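Local atomic coordinates of large component of pyocin AP41 (Pseudomonas aeruginosa, PDB entry 4UHQ), a protein that probably kills competing bacteria as a bacteriocin through its C-terminal DNase domain, the part present here, an endonuclease of the HNH type. Residues F94-H98 and H122-H126. Coordinates in Å, arbitrary orientation, origin at the centre of the assembly. Residue numbers count along the deposited sequence, not the author numbering.
Sequences FEIHH and HSEIH. With NI (nickel (II) ion), chain E.
A nickel ion joins strand 95-98, in extended conformation, to a turn of regular α-helix at 122-126. The two axes run nearly parallel, 16° apart, with a closest approach of 10.3 Å, so side chains rather than backbones bridge the gap; the nearest CA atoms, those of H97 and H122, are 6.9 Å apart. From the strand, E95 and H97 point their CA-CB bonds toward the helix, whereas I96 points away. With chi1 in t, H122 reaches across to the strand and uses both ring nitrogens. Its NE2 coordinates nickel at 2.1 Å, and its ND1 donates a hydrogen bond to OE1 of E95 (2.8 Å, 160°), a His-carboxylate pair that probably helps hold NE2 facing the metal. CB of H97 lies over one face of that ring in a CH-pi contact, 3.6 Å from its centroid. I125 packs its CG2 3.6 Å from NE2 of H97. One turn after H122, and tied to it by the H126 N to H122 O bond (3.1 Å), H126 in the m rotamer brings NE2 to 2.1 Å from nickel. ND1 of H97, whose chi1 is t, lies 2.1 Å from the nickel, a water oxygen binds the nickel at 2.2 Å, and two atoms from outside the segments also coordinate it. One histidine on the first strand and two on the helix following the second are characteristic of the ββα-metal motif of HNH nucleases, consistent with a DNase active centre. In the fold, strand 95-98 pairs antiparallel with strand 114-117, which leads into helix 119-132; I96 packs on helix 45-57, while H122 also touches V117.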
loop_
_atom_site.group_PDB
_atom_site.type_symbol
_atom_site.label_atom_id
_atom_site.label_comp_id
_atom_site.label_asym_id
_atom_site.label_seq_id
_atom_site.Cartn_x
_atom_site.Cartn_y
_atom_site.Cartn_z
ATOM N N PHE A 94 -3.961 -3.488 6.167
ATOM C CA PHE A 94 -2.819 -2.826 5.555
ATOM C C PHE A 94 -3.285 -1.626 4.727
ATOM O O PHE A 94 -4.306 -1.668 4.027
ATOM C CB PHE A 94 -2.035 -3.838 4.691
ATOM C CG PHE A 94 -1.272 -4.840 5.499
ATOM C CD1 PHE A 94 -0.011 -4.563 5.927
ATOM C CD2 PHE A 94 -1.813 -6.094 5.742
ATOM C CE1 PHE A 94 0.719 -5.494 6.675
ATOM C CE2 PHE A 94 -1.093 -7.020 6.483
ATOM C CZ PHE A 94 0.158 -6.737 6.915
ATOM N N GLU A 95 -2.525 -0.549 4.848
ATOM C CA GLU A 95 -2.846 0.728 4.224
ATOM C C GLU A 95 -1.812 1.126 3.208
ATOM O O GLU A 95 -0.647 0.788 3.356
ATOM C CB GLU A 95 -2.943 1.838 5.328
ATOM C CG GLU A 95 -4.195 1.568 6.199
ATOM C CD GLU A 95 -4.387 2.506 7.345
ATOM O OE1 GLU A 95 -3.482 3.335 7.591
ATOM O OE2 GLU A 95 -5.441 2.385 8.021
ATOM N N ILE A 96 -2.242 1.856 2.179
ATOM C CA ILE A 96 -1.336 2.426 1.199
ATOM C C ILE A 96 -1.074 3.876 1.616
ATOM O O ILE A 96 -2.019 4.678 1.677
ATOM C CB ILE A 96 -1.959 2.368 -0.192
ATOM C CG1 ILE A 96 -2.339 0.941 -0.564
ATOM C CG2 ILE A 96 -0.935 2.942 -1.213
ATOM C CD1 ILE A 96 -3.215 0.889 -1.828
ATOM N N HIS A 97 0.155 4.172 2.018
ATOM C CA HIS A 97 0.510 5.527 2.462
ATOM C C HIS A 97 1.282 6.260 1.374
ATOM O O HIS A 97 2.131 5.694 0.667
ATOM C CB HIS A 97 1.326 5.410 3.770
ATOM C CG HIS A 97 2.216 6.584 4.109
ATOM N ND1 HIS A 97 1.756 7.815 4.578
ATOM C CD2 HIS A 97 3.572 6.657 4.149
ATOM C CE1 HIS A 97 2.791 8.592 4.843
ATOM N NE2 HIS A 97 3.906 7.915 4.587
ATOM N N HIS A 98 0.945 7.535 1.222
ATOM C CA HIS A 98 1.666 8.413 0.314
ATOM C C HIS A 98 2.890 8.970 1.033
ATOM O O HIS A 98 2.786 9.703 2.008
ATOM C CB HIS A 98 0.728 9.545 -0.163
ATOM C CG HIS A 98 -0.332 9.041 -1.096
ATOM N ND1 HIS A 98 -1.545 8.534 -0.665
ATOM C CD2 HIS A 98 -0.333 8.960 -2.450
ATOM C CE1 HIS A 98 -2.237 8.124 -1.731
ATOM N NE2 HIS A 98 -1.523 8.371 -2.822
ATOM N N HIS A 122 1.366 3.543 10.057
ATOM C CA HIS A 122 0.991 4.740 9.284
ATOM C C HIS A 122 0.746 5.939 10.208
ATOM O O HIS A 122 1.175 7.071 9.928
ATOM C CB HIS A 122 -0.286 4.414 8.496
ATOM C CG HIS A 122 -0.610 5.391 7.405
ATOM N ND1 HIS A 122 -1.771 5.294 6.668
ATOM C CD2 HIS A 122 0.073 6.436 6.886
ATOM C CE1 HIS A 122 -1.821 6.270 5.777
ATOM N NE2 HIS A 122 -0.730 7.008 5.911
ATOM N N SER A 123 0.034 5.726 11.297
ATOM C CA SER A 123 -0.194 6.791 12.253
ATOM C C SER A 123 1.110 7.317 12.853
ATOM O O SER A 123 1.293 8.575 12.962
ATOM C CB SER A 123 -1.138 6.289 13.336
ATOM O OG SER A 123 -1.379 7.276 14.320
ATOM N N GLU A 124 2.025 6.401 13.215
ATOM C CA GLU A 124 3.297 6.812 13.763
ATOM C C GLU A 124 4.055 7.653 12.741
ATOM O O GLU A 124 4.693 8.646 13.108
ATOM C CB GLU A 124 4.136 5.610 14.182
ATOM C CG GLU A 124 3.493 4.864 15.340
ATOM C CD GLU A 124 4.223 3.576 15.663
ATOM O OE1 GLU A 124 5.142 3.194 14.912
ATOM O OE2 GLU A 124 3.897 2.956 16.703
ATOM N N ILE A 125 4.017 7.245 11.483
ATOM C CA ILE A 125 4.777 8.002 10.466
ATOM C C ILE A 125 4.261 9.429 10.379
ATOM O O ILE A 125 5.045 10.378 10.349
ATOM C CB ILE A 125 4.682 7.305 9.102
ATOM C CG1 ILE A 125 5.533 6.049 9.132
ATOM C CG2 ILE A 125 5.076 8.251 7.949
ATOM C CD1 ILE A 125 5.288 5.139 7.879
ATOM N N HIS A 126 2.942 9.609 10.420
ATOM C CA HIS A 126 2.413 10.951 10.348
ATOM C C HIS A 126 2.714 11.771 11.598
ATOM O O HIS A 126 2.988 12.962 11.473
ATOM C CB HIS A 126 0.933 10.916 10.035
ATOM C CG HIS A 126 0.683 10.654 8.591
ATOM N ND1 HIS A 126 0.808 11.646 7.650
ATOM C CD2 HIS A 126 0.403 9.511 7.915
ATOM C CE1 HIS A 126 0.625 11.126 6.448
ATOM N NE2 HIS A 126 0.362 9.836 6.583
HETATM NI NI NI E . -0.115 8.697 4.863
HETATM O O HOH W 1 0.704 10.304 3.679
#